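Local structure of L-amino acid deaminase (Proteus vulgaris, 5HXW) at residues A[208-212]-A[347-353]; A[303-309]-A[333-338]; A[72-76]-A[239-243]. The protein is a membrane-bound flavoprotein that probably uses FAD to oxidise L-amino acids to 2-oxo acids, releasing ammonia. One frame throughout, in Å; residues are numbered along the deposited sequence.

Contact 1 (A[208-212]-A[347-353]); sequences CAARG and DEVSPFE. With FAD (flavin-adenine dinucleotide), chain G.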
# COMPACT_ATOMS: atom_id res chain seq x y z
N CYS A 208 7.21 -13.44 14.95
CA CYS A 208 7.95 -12.77 16.01
C CYS A 208 7.47 -11.32 16.13
O CYS A 208 8.00 -10.41 15.47
CB CYS A 208 9.45 -12.86 15.69
SG CYS A 208 10.57 -12.01 16.82
N ALA A 209 6.45 -11.13 16.96
CA ALA A 209 5.78 -9.84 17.14
C ALA A 209 6.60 -8.88 18.00
O ALA A 209 7.13 -9.28 19.03
CB ALA A 209 4.40 -10.04 17.75
N ALA A 210 6.69 -7.62 17.56
CA ALA A 210 7.28 -6.56 18.37
C ALA A 210 6.20 -5.94 19.26
O ALA A 210 5.26 -5.30 18.78
CB ALA A 210 7.93 -5.51 17.49
N ARG A 211 6.35 -6.14 20.57
CA ARG A 211 5.40 -5.63 21.56
C ARG A 211 5.57 -4.13 21.79
O ARG A 211 4.59 -3.39 21.92
CB ARG A 211 5.54 -6.41 22.88
CG ARG A 211 5.19 -7.88 22.76
CD ARG A 211 5.60 -8.66 23.99
NE ARG A 211 5.03 -10.00 23.99
CZ ARG A 211 5.38 -10.99 24.81
NH1 ARG A 211 6.32 -10.81 25.73
NH2 ARG A 211 4.77 -12.16 24.71
N GLY A 212 6.83 -3.70 21.83
CA GLY A 212 7.18 -2.30 22.05
C GLY A 212 8.68 -2.13 22.22
O GLY A 212 9.46 -2.99 21.81
N ASP A 347 6.34 -7.72 28.89
CA ASP A 347 6.56 -9.11 29.29
C ASP A 347 5.30 -9.98 29.17
O ASP A 347 5.32 -11.17 29.49
CB ASP A 347 7.14 -9.18 30.72
CG ASP A 347 6.21 -8.58 31.76
OD1 ASP A 347 5.91 -7.37 31.67
OD2 ASP A 347 5.81 -9.31 32.69
N GLU A 348 4.20 -9.37 28.70
CA GLU A 348 2.94 -10.09 28.50
C GLU A 348 2.43 -10.04 27.05
O GLU A 348 2.93 -9.27 26.22
CB GLU A 348 1.86 -9.62 29.50
CG GLU A 348 1.37 -8.19 29.34
CD GLU A 348 0.29 -7.81 30.34
OE1 GLU A 348 -0.74 -7.24 29.90
OE2 GLU A 348 0.45 -8.07 31.55
N VAL A 349 1.42 -10.88 26.77
CA VAL A 349 0.87 -11.10 25.43
C VAL A 349 0.21 -9.83 24.87
O VAL A 349 -0.78 -9.34 25.42
CB VAL A 349 -0.08 -12.32 25.40
CG1 VAL A 349 -0.77 -12.48 24.05
CG2 VAL A 349 0.68 -13.60 25.75
N SER A 350 0.78 -9.32 23.78
CA SER A 350 0.32 -8.10 23.11
C SER A 350 -0.83 -8.40 22.14
O SER A 350 -1.01 -9.56 21.76
CB SER A 350 1.49 -7.44 22.37
OG SER A 350 1.99 -8.27 21.34
N PRO A 351 -1.61 -7.36 21.73
CA PRO A 351 -2.69 -7.59 20.76
C PRO A 351 -2.19 -8.09 19.40
O PRO A 351 -2.95 -8.71 18.66
CB PRO A 351 -3.32 -6.20 20.60
CG PRO A 351 -2.96 -5.47 21.84
CD PRO A 351 -1.58 -5.96 22.18
N PHE A 352 -0.92 -7.81 19.08
CA PHE A 352 -0.26 -8.31 17.87
C PHE A 352 -0.10 -9.84 17.88
O PHE A 352 0.10 -10.45 16.83
CB PHE A 352 1.12 -7.66 17.68
CG PHE A 352 1.11 -6.16 17.82
CD1 PHE A 352 0.44 -5.36 16.89
CD2 PHE A 352 1.78 -5.55 18.87
CE1 PHE A 352 0.43 -3.97 17.02
CE2 PHE A 352 1.79 -4.17 19.00
CZ PHE A 352 1.11 -3.38 18.07
N GLU A 353 -0.16 -10.43 19.08
CA GLU A 353 -0.15 -11.88 19.25
C GLU A 353 -1.59 -12.40 19.38
O GLU A 353 -1.92 -13.46 18.84
CB GLU A 353 0.67 -12.28 20.48
CG GLU A 353 2.13 -11.86 20.45
CD GLU A 353 2.74 -11.73 21.83
OE1 GLU A 353 2.98 -10.59 22.26
OE2 GLU A 353 2.96 -12.77 22.49
PA FAD G . 1.74 -4.16 5.20
O1A FAD G . 0.44 -4.62 5.81
O2A FAD G . 2.10 -4.63 3.82
O5B FAD G . 2.94 -4.55 6.19
C5B FAD G . 2.82 -4.37 7.59
C4B FAD G . 3.38 -5.61 8.26
O4B FAD G . 3.76 -5.30 9.60
C3B FAD G . 2.35 -6.72 8.34
O3B FAD G . 2.90 -7.85 7.65
C2B FAD G . 2.16 -6.98 9.82
O2B FAD G . 2.03 -8.37 10.12
C1B FAD G . 3.44 -6.42 10.43
N9A FAD G . 3.31 -5.97 11.83
C8A FAD G . 2.39 -5.11 12.32
N7A FAD G . 2.57 -4.91 13.65
C5A FAD G . 3.63 -5.65 14.02
C6A FAD G . 4.36 -5.89 15.29
N6A FAD G . 3.97 -5.28 16.42
N1A FAD G . 5.43 -6.74 15.26
C2A FAD G . 5.83 -7.34 14.12
N3A FAD G . 5.21 -7.17 12.94
C4A FAD G . 4.13 -6.34 12.82
N1 FAD G . -1.17 0.21 -3.56
C2 FAD G . -0.81 0.56 -4.81
O2 FAD G . 0.25 1.21 -4.96
N3 FAD G . -1.56 0.26 -5.89
C4 FAD G . -2.72 -0.43 -5.79
O4 FAD G . -3.39 -0.71 -6.82
C4X FAD G . -3.18 -0.87 -4.44
N5 FAD G . -4.33 -1.56 -4.24
C5X FAD G . -4.73 -1.94 -3.00
C6 FAD G . -5.92 -2.66 -2.82
C7 FAD G . -6.32 -3.05 -1.54
C7M FAD G . -7.61 -3.83 -1.39
C8 FAD G . -5.48 -2.70 -0.36
C8M FAD G . -5.83 -3.09 1.05
C9 FAD G . -4.30 -1.99 -0.54
C9A FAD G . -3.89 -1.59 -1.81
N10 FAD G . -2.68 -0.87 -1.99
C10 FAD G . -2.31 -0.49 -3.30
C1' FAD G . -1.86 -0.48 -0.83
C2' FAD G . -0.67 -1.33 -0.45
O2' FAD G . -1.08 -2.69 -0.30
C3' FAD G . -0.17 -0.81 0.89
O3' FAD G . -0.21 0.63 0.96
C4' FAD G . 1.22 -1.32 1.24
O4' FAD G . 1.26 -2.76 1.23
C5' FAD G . 1.61 -0.80 2.61
O5' FAD G . 2.74 -1.54 3.06
P FAD G . 3.04 -1.70 4.62
O1P FAD G . 4.33 -2.47 4.71
O2P FAD G . 2.95 -0.34 5.26
O3P FAD G . 1.80 -2.55 5.19
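R211 on strand 210-216 reaches E353 on the short helix 351-354, the two side chains crossing at about a right angle. Their side-on salt bridge lies beside the adenine pocket of a Rossmann-type FAD-binding fold. R211 is extended from CG to NE, which presents the guanidinium edge to the carboxylate: NE meets E353 OE1 at 2.7 Å and NH2 meets E353 OE2 at 2.9 Å. Both bonds are nearly straight and arrive on the syn sides, with the two planes 25° apart. Arginine suits this place because its NE and NH2 offer two N-H groups side by side, while NH1 is left to bond the carbonyl of L346; E348 O lies over one guanidinium face.

S350, at the N-cap position, gives both its N-H and its hydroxyl to the same carboxylate oxygen. S350 OG meets the anti lone pair of E353 OE1 at 2.7 Å, while S350 N comes to E353 OE1 from above the carboxylate plane at 3.0 Å. Three donors on one oxygen would probably favour the ionised carboxylate.

F352, one residue earlier on the helix, turns its ring face to the cofactor, with FAD N6A 3.2 Å above the ring centre. That amino group also donates to A210 O (2.7 Å), and A210 N donates to FAD N1A (2.8 Å), so strand backbone recognises the adenine edge. R211 and G212 together face V224 in a classic beta bulge. The small A209 allows close packing between strand and helix, its CB resting 4.0 Å from E353 CG.

Contact 2 (A[303-309]-A[333-338]); sequences PVVKESF and QLINSF. With 16A (cetyl-trimethyl-ammonium), chain H; 16A (cetyl-trimethyl-ammonium), chain I.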
# COMPACT_ATOMS: atom_id res chain seq x y z
N PRO A 303 -15.31 0.06 8.49
CA PRO A 303 -16.00 -0.46 9.68
C PRO A 303 -15.94 0.51 10.85
O PRO A 303 -14.95 1.24 10.99
CB PRO A 303 -15.24 -1.75 10.01
CG PRO A 303 -13.87 -1.54 9.44
CD PRO A 303 -14.03 -0.63 8.25
N VAL A 304 -16.99 0.53 11.66
CA VAL A 304 -17.05 1.34 12.87
C VAL A 304 -16.14 0.71 13.92
O VAL A 304 -16.31 -0.45 14.27
CB VAL A 304 -18.50 1.47 13.40
CG1 VAL A 304 -18.55 2.33 14.66
CG2 VAL A 304 -19.42 2.06 12.34
N VAL A 305 -15.16 1.49 14.38
CA VAL A 305 -14.30 1.11 15.51
C VAL A 305 -14.47 2.11 16.66
O VAL A 305 -15.24 3.07 16.54
CB VAL A 305 -12.80 0.96 15.10
CG1 VAL A 305 -12.61 -0.30 14.26
CG2 VAL A 305 -12.28 2.20 14.39
N LYS A 306 -13.76 1.89 17.78
CA LYS A 306 -13.83 2.79 18.94
C LYS A 306 -13.29 4.19 18.59
O LYS A 306 -13.79 5.19 19.09
CB LYS A 306 -13.12 2.19 20.17
CG LYS A 306 -11.60 2.19 20.14
CD LYS A 306 -10.99 1.41 21.29
CE LYS A 306 -9.50 1.23 21.06
NZ LYS A 306 -8.91 0.13 21.86
N GLU A 307 -12.29 4.21 17.71
CA GLU A 307 -11.64 5.44 17.24
C GLU A 307 -12.56 6.33 16.40
O GLU A 307 -12.32 7.54 16.31
CB GLU A 307 -10.38 5.10 16.44
CG GLU A 307 -9.19 4.65 17.28
CD GLU A 307 -9.14 3.16 17.57
OE1 GLU A 307 -9.99 2.38 17.08
OE2 GLU A 307 -8.21 2.75 18.31
N SER A 308 -13.59 5.73 15.81
CA SER A 308 -14.59 6.45 15.00
C SER A 308 -15.29 7.54 15.81
O SER A 308 -15.60 8.61 15.28
CB SER A 308 -15.63 5.50 14.43
OG SER A 308 -15.03 4.33 13.90
N PHE A 309 -15.55 7.25 17.08
CA PHE A 309 -16.24 8.18 17.97
C PHE A 309 -15.36 9.34 18.44
O PHE A 309 -15.87 10.39 18.84
CB PHE A 309 -16.83 7.43 19.17
CG PHE A 309 -17.82 6.36 18.81
CD1 PHE A 309 -19.15 6.68 18.56
CD2 PHE A 309 -17.42 5.02 18.72
CE1 PHE A 309 -20.07 5.68 18.22
CE2 PHE A 309 -18.33 4.03 18.38
CZ PHE A 309 -19.66 4.36 18.13
N GLN A 333 -15.66 -5.76 13.99
CA GLN A 333 -14.51 -4.86 14.23
C GLN A 333 -14.71 -3.94 15.42
O GLN A 333 -13.75 -3.66 16.14
CB GLN A 333 -14.16 -4.05 12.97
CG GLN A 333 -13.68 -4.88 11.78
CD GLN A 333 -12.38 -5.61 12.05
OE1 GLN A 333 -12.38 -6.76 12.50
NE2 GLN A 333 -11.26 -4.94 11.80
N LEU A 334 -15.94 -3.48 15.64
CA LEU A 334 -16.28 -2.66 16.80
C LEU A 334 -15.99 -3.40 18.11
O LEU A 334 -15.33 -2.86 19.00
CB LEU A 334 -17.74 -2.18 16.76
CG LEU A 334 -18.18 -1.19 17.85
CD1 LEU A 334 -17.56 0.19 17.66
CD2 LEU A 334 -19.69 -1.08 17.89
N ILE A 335 -16.48 -4.64 18.19
CA ILE A 335 -16.29 -5.50 19.36
C ILE A 335 -14.80 -5.81 19.57
O ILE A 335 -14.31 -5.72 20.70
CB ILE A 335 -17.15 -6.78 19.27
CG1 ILE A 335 -18.66 -6.45 19.12
CG2 ILE A 335 -16.90 -7.70 20.47
CD1 ILE A 335 -19.32 -5.71 20.28
N ASN A 336 -14.08 -6.14 18.49
CA ASN A 336 -12.63 -6.34 18.53
C ASN A 336 -11.88 -5.09 18.99
O ASN A 336 -10.92 -5.19 19.76
CB ASN A 336 -12.09 -6.79 17.16
CG ASN A 336 -12.58 -8.16 16.74
OD1 ASN A 336 -13.02 -8.98 17.55
ND2 ASN A 336 -12.51 -8.43 15.44
N SER A 337 -12.33 -3.92 18.52
CA SER A 337 -11.75 -2.62 18.87
C SER A 337 -11.82 -2.33 20.37
O SER A 337 -10.84 -1.89 20.96
CB SER A 337 -12.45 -1.50 18.10
OG SER A 337 -11.70 -0.31 18.15
N PHE A 338 -12.98 -2.60 20.97
CA PHE A 338 -13.18 -2.39 22.40
C PHE A 338 -12.40 -3.37 23.28
O PHE A 338 -12.08 -3.05 24.43
CB PHE A 338 -14.67 -2.38 22.78
CG PHE A 338 -15.36 -1.07 22.53
CD1 PHE A 338 -15.00 0.08 23.24
CD2 PHE A 338 -16.38 -0.97 21.58
CE1 PHE A 338 -15.63 1.29 23.01
CE2 PHE A 338 -17.02 0.24 21.35
CZ PHE A 338 -16.65 1.37 22.06
C1 16A H . -27.91 -4.70 25.65
C2 16A H . -26.69 -4.45 24.79
C3 16A H . -25.43 -4.97 25.48
C4 16A H . -24.25 -5.03 24.52
C5 16A H . -22.94 -5.08 25.28
C6 16A H . -21.92 -5.98 24.59
C7 16A H . -20.54 -5.34 24.62
C8 16A H . -19.44 -6.40 24.68
C9 16A H . -18.16 -5.87 24.03
C10 16A H . -16.92 -6.35 24.77
C11 16A H . -16.33 -5.24 25.63
C12 16A H . -14.80 -5.30 25.60
C13 16A H . -14.25 -5.89 26.90
C14 16A H . -13.42 -4.85 27.63
C15 16A H . -12.04 -5.38 28.01
C16 16A H . -10.94 -4.64 27.23
N1 16A H . -10.09 -3.67 27.97
C17 16A H . -10.84 -2.54 28.54
C18 16A H . -9.31 -4.32 29.04
C19 16A H . -9.13 -3.11 27.01
C1 16A I . -27.03 4.43 19.14
C2 16A I . -26.00 4.75 20.21
C3 16A I . -25.71 3.54 21.09
C4 16A I . -24.54 3.83 22.02
C5 16A I . -23.71 2.58 22.28
C6 16A I . -22.29 2.71 21.70
C7 16A I . -21.36 1.62 22.24
C8 16A I . -21.45 0.31 21.45
C9 16A I . -22.15 -0.78 22.28
C10 16A I . -21.95 -2.16 21.67
C11 16A I . -23.00 -2.48 20.61
C12 16A I . -22.78 -3.87 20.01
C13 16A I . -22.55 -3.81 18.51
C14 16A I . -22.23 -5.21 17.98
C15 16A I . -21.88 -5.20 16.50
C16 16A I . -21.18 -6.50 16.08
N1 16A I . -21.87 -7.37 15.08
C17 16A I . -22.96 -8.09 15.73
C18 16A I . -22.41 -6.63 13.93
C19 16A I . -20.95 -8.40 14.58
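The F338 ring carries K306 CB over one face, a CH-pi contact 4.1 Å from the ring centroid and 19° off its normal, whereas the F309 ring offers its edge to L334, with F309 CE2 4.0 Å from L334 CD1. These contacts pack helix 332-339 against the type I beta turn V305 to S308 and the residue after it, between strand 293-303 and the short helix that follows.

At the middle of the junction S337 provides polar grip in two ways. Its OG accepts a nearly straight bond from K306 N at 3.0 Å, and its carbonyl O takes K306 NZ at 2.9 Å, the ammonium tilted 23° from the carbonyl plane. K306 CG sits between N and C (chi1 74°), and from there the extended chain runs past S337 to its carbonyl. A lysine fits here because its methylenes can line the helix while its charge, placed near the helix C-terminal end, would probably be favoured by the helix dipole.

Just before the turn the packing is apolar. V304 and L334 run alongside each other with their ends turned the same direction, V304 CG1 3.8 Å from L334 CD1; P303 CB similarly borders Q333 CB. E307 OE2 forms a salt bridge with R244.

Bound detergent borders the helix on another side: L334 CD2 comes 4.0 Å from C13 of the chain I cetyl-trimethyl-ammonium, and I335 CD1 touches both tails, 3.7 Å from chain I C14 and 3.9 Å from chain H C9.

Contact 3 (A[72-76]-A[239-243]); sequences AGEQS and GGVWS. With FAD (flavin-adenine dinucleotide), chain G.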
# COMPACT_ATOMS: atom_id res chain seq x y z
N ALA A 72 5.10 -10.40 4.06
CA ALA A 72 4.06 -9.86 3.17
C ALA A 72 2.70 -10.56 3.28
O ALA A 72 2.00 -10.74 2.28
CB ALA A 72 4.56 -9.82 1.72
N GLY A 73 2.33 -10.93 4.50
CA GLY A 73 1.09 -11.66 4.75
C GLY A 73 -0.18 -10.82 4.72
O GLY A 73 -1.28 -11.37 4.63
N GLU A 74 -0.03 -9.50 4.81
CA GLU A 74 -1.18 -8.59 4.86
C GLU A 74 -1.31 -7.74 3.57
O GLU A 74 -1.31 -8.31 2.48
CB GLU A 74 -1.17 -7.77 6.17
CG GLU A 74 -1.16 -8.64 7.44
CD GLU A 74 -1.46 -7.90 8.73
OE1 GLU A 74 -1.04 -6.73 8.88
OE2 GLU A 74 -2.10 -8.50 9.62
N GLN A 75 -1.42 -6.42 3.70
CA GLN A 75 -1.57 -5.49 2.56
C GLN A 75 -0.69 -5.75 1.33
O GLN A 75 -1.15 -5.63 0.19
CB GLN A 75 -1.31 -4.06 3.02
CG GLN A 75 -2.55 -3.24 3.31
CD GLN A 75 -2.21 -1.96 4.04
OE1 GLN A 75 -1.51 -1.97 5.05
NE2 GLN A 75 -2.72 -0.84 3.53
N SER A 76 0.58 -6.09 1.58
CA SER A 76 1.61 -6.24 0.55
C SER A 76 1.49 -7.47 -0.37
O SER A 76 2.34 -7.68 -1.25
CB SER A 76 3.00 -6.19 1.20
OG SER A 76 3.31 -4.87 1.61
N GLY A 239 4.27 -1.06 10.42
CA GLY A 239 3.35 -2.13 10.80
C GLY A 239 2.01 -2.14 10.10
O GLY A 239 1.08 -2.82 10.55
N GLY A 240 1.91 -1.39 9.00
CA GLY A 240 0.69 -1.29 8.20
C GLY A 240 -0.48 -0.74 8.99
O GLY A 240 -0.42 0.39 9.51
N VAL A 241 -1.53 -1.55 9.10
CA VAL A 241 -2.75 -1.18 9.84
C VAL A 241 -2.55 -1.17 11.36
O VAL A 241 -3.31 -0.53 12.09
CB VAL A 241 -3.99 -2.03 9.42
CG1 VAL A 241 -4.19 -1.99 7.91
CG2 VAL A 241 -3.91 -3.47 9.91
N TRP A 242 -1.51 -1.87 11.82
CA TRP A 242 -1.21 -2.04 13.24
C TRP A 242 -0.33 -0.93 13.83
O TRP A 242 -0.08 -0.91 15.04
CB TRP A 242 -0.54 -3.39 13.48
CG TRP A 242 -1.33 -4.55 12.96
CD1 TRP A 242 -1.24 -5.10 11.71
CD2 TRP A 242 -2.32 -5.30 13.66
NE1 TRP A 242 -2.12 -6.15 11.60
CE2 TRP A 242 -2.80 -6.29 12.78
CE3 TRP A 242 -2.86 -5.23 14.96
CZ2 TRP A 242 -3.80 -7.21 13.15
CZ3 TRP A 242 -3.85 -6.14 15.33
CH2 TRP A 242 -4.30 -7.12 14.42
N SER A 243 0.13 -0.01 12.97
CA SER A 243 1.06 1.05 13.38
C SER A 243 0.51 1.98 14.47
O SER A 243 1.25 2.36 15.39
CB SER A 243 1.52 1.86 12.17
OG SER A 243 2.29 1.06 11.29
PA FAD G . 1.74 -4.16 5.20
O1A FAD G . 0.44 -4.62 5.81
O2A FAD G . 2.10 -4.63 3.82
O5B FAD G . 2.94 -4.55 6.19
C5B FAD G . 2.82 -4.37 7.59
C4B FAD G . 3.38 -5.61 8.26
O4B FAD G . 3.76 -5.30 9.60
C3B FAD G . 2.35 -6.72 8.34
O3B FAD G . 2.90 -7.85 7.65
C2B FAD G . 2.16 -6.98 9.82
O2B FAD G . 2.03 -8.37 10.12
C1B FAD G . 3.44 -6.42 10.43
N9A FAD G . 3.31 -5.97 11.83
C8A FAD G . 2.39 -5.11 12.32
N7A FAD G . 2.57 -4.91 13.65
C5A FAD G . 3.63 -5.65 14.02
C6A FAD G . 4.36 -5.89 15.29
N6A FAD G . 3.97 -5.28 16.42
N1A FAD G . 5.43 -6.74 15.26
C2A FAD G . 5.83 -7.34 14.12
N3A FAD G . 5.21 -7.17 12.94
C4A FAD G . 4.13 -6.34 12.82
N1 FAD G . -1.17 0.21 -3.56
C2 FAD G . -0.81 0.56 -4.81
O2 FAD G . 0.25 1.21 -4.96
N3 FAD G . -1.56 0.26 -5.89
C4 FAD G . -2.72 -0.43 -5.79
O4 FAD G . -3.39 -0.71 -6.82
C4X FAD G . -3.18 -0.87 -4.44
N5 FAD G . -4.33 -1.56 -4.24
C5X FAD G . -4.73 -1.94 -3.00
C6 FAD G . -5.92 -2.66 -2.82
C7 FAD G . -6.32 -3.05 -1.54
C7M FAD G . -7.61 -3.83 -1.39
C8 FAD G . -5.48 -2.70 -0.36
C8M FAD G . -5.83 -3.09 1.05
C9 FAD G . -4.30 -1.99 -0.54
C9A FAD G . -3.89 -1.59 -1.81
N10 FAD G . -2.68 -0.87 -1.99
C10 FAD G . -2.31 -0.49 -3.30
C1' FAD G . -1.86 -0.48 -0.83
C2' FAD G . -0.67 -1.33 -0.45
O2' FAD G . -1.08 -2.69 -0.30
C3' FAD G . -0.17 -0.81 0.89
O3' FAD G . -0.21 0.63 0.96
C4' FAD G . 1.22 -1.32 1.24
O4' FAD G . 1.26 -2.76 1.23
C5' FAD G . 1.61 -0.80 2.61
O5' FAD G . 2.74 -1.54 3.06
P FAD G . 3.04 -1.70 4.62
O1P FAD G . 4.33 -2.47 4.71
O2P FAD G . 2.95 -0.34 5.26
O3P FAD G . 1.80 -2.55 5.19
O HOH W 1 -1.30 -4.07 8.00
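E74 and W242 make the tight half of this buried contact. The carboxylate comes to the indole edge with its plane only 19° from that of the ring, both oxygens near NE1. The better bond runs from W242 NE1 to the syn lone pair of E74 OE2, at 3.1 Å and 155°; a weak one goes to E74 OE1. Tryptophan suits this place because a single N-H at the rim of a broad ring can meet the acid while its CB side borders FAD N7A. K68 NZ completes the polar setting of E74 with a salt bridge to OE2.

Both segments are loops that follow parallel strands, 63-66 and 235-237, of the Rossmann-type sheet, and they converge on the ribose and pyrophosphate of FAD. G240 takes a positive phi, easily adopted by glycine, and its bare backbone passes close to the cofactor, N being 3.4 Å from FAD C5B. S76 OG donates to the phosphate oxygen O2A and accepts from FAD O4' at 3.0 Å.

The other half is looser. V241 meets Q75 only at van der Waals range, and a water joins E74, V241 N and the phosphate. It donates to E74 OE1 (2.8 Å) and to FAD O1A (2.9 Å), one hydrogen to each, which would probably ease the closeness of two negative groups, and it accepts from V241 N at 2.8 Å.

Overall arrangement
From the N terminus, segment 72-76 comes first, after strand 63-66, and waits for 239-243 to close contact 3 around FAD. Before that closure the chain passes through 208-212, whose partner 347-353 arrives later, so contacts 1 and 3 cross. Contact 1 joins strand 210-216 of the three-stranded sheet to helix 351-354. Contact 2 opens at 303-309 and closes at 333-338, within the span of contact 1 and after contact 3 is complete. Contacts 1 and 3 both touch FAD and each other, F352 CE1 lying 3.7 Å from W242 O. Contact 2 stands about 8 Å from either at the nearest atoms, tying helix 332-339 to the end of strand 293-303 of the large mixed sheet.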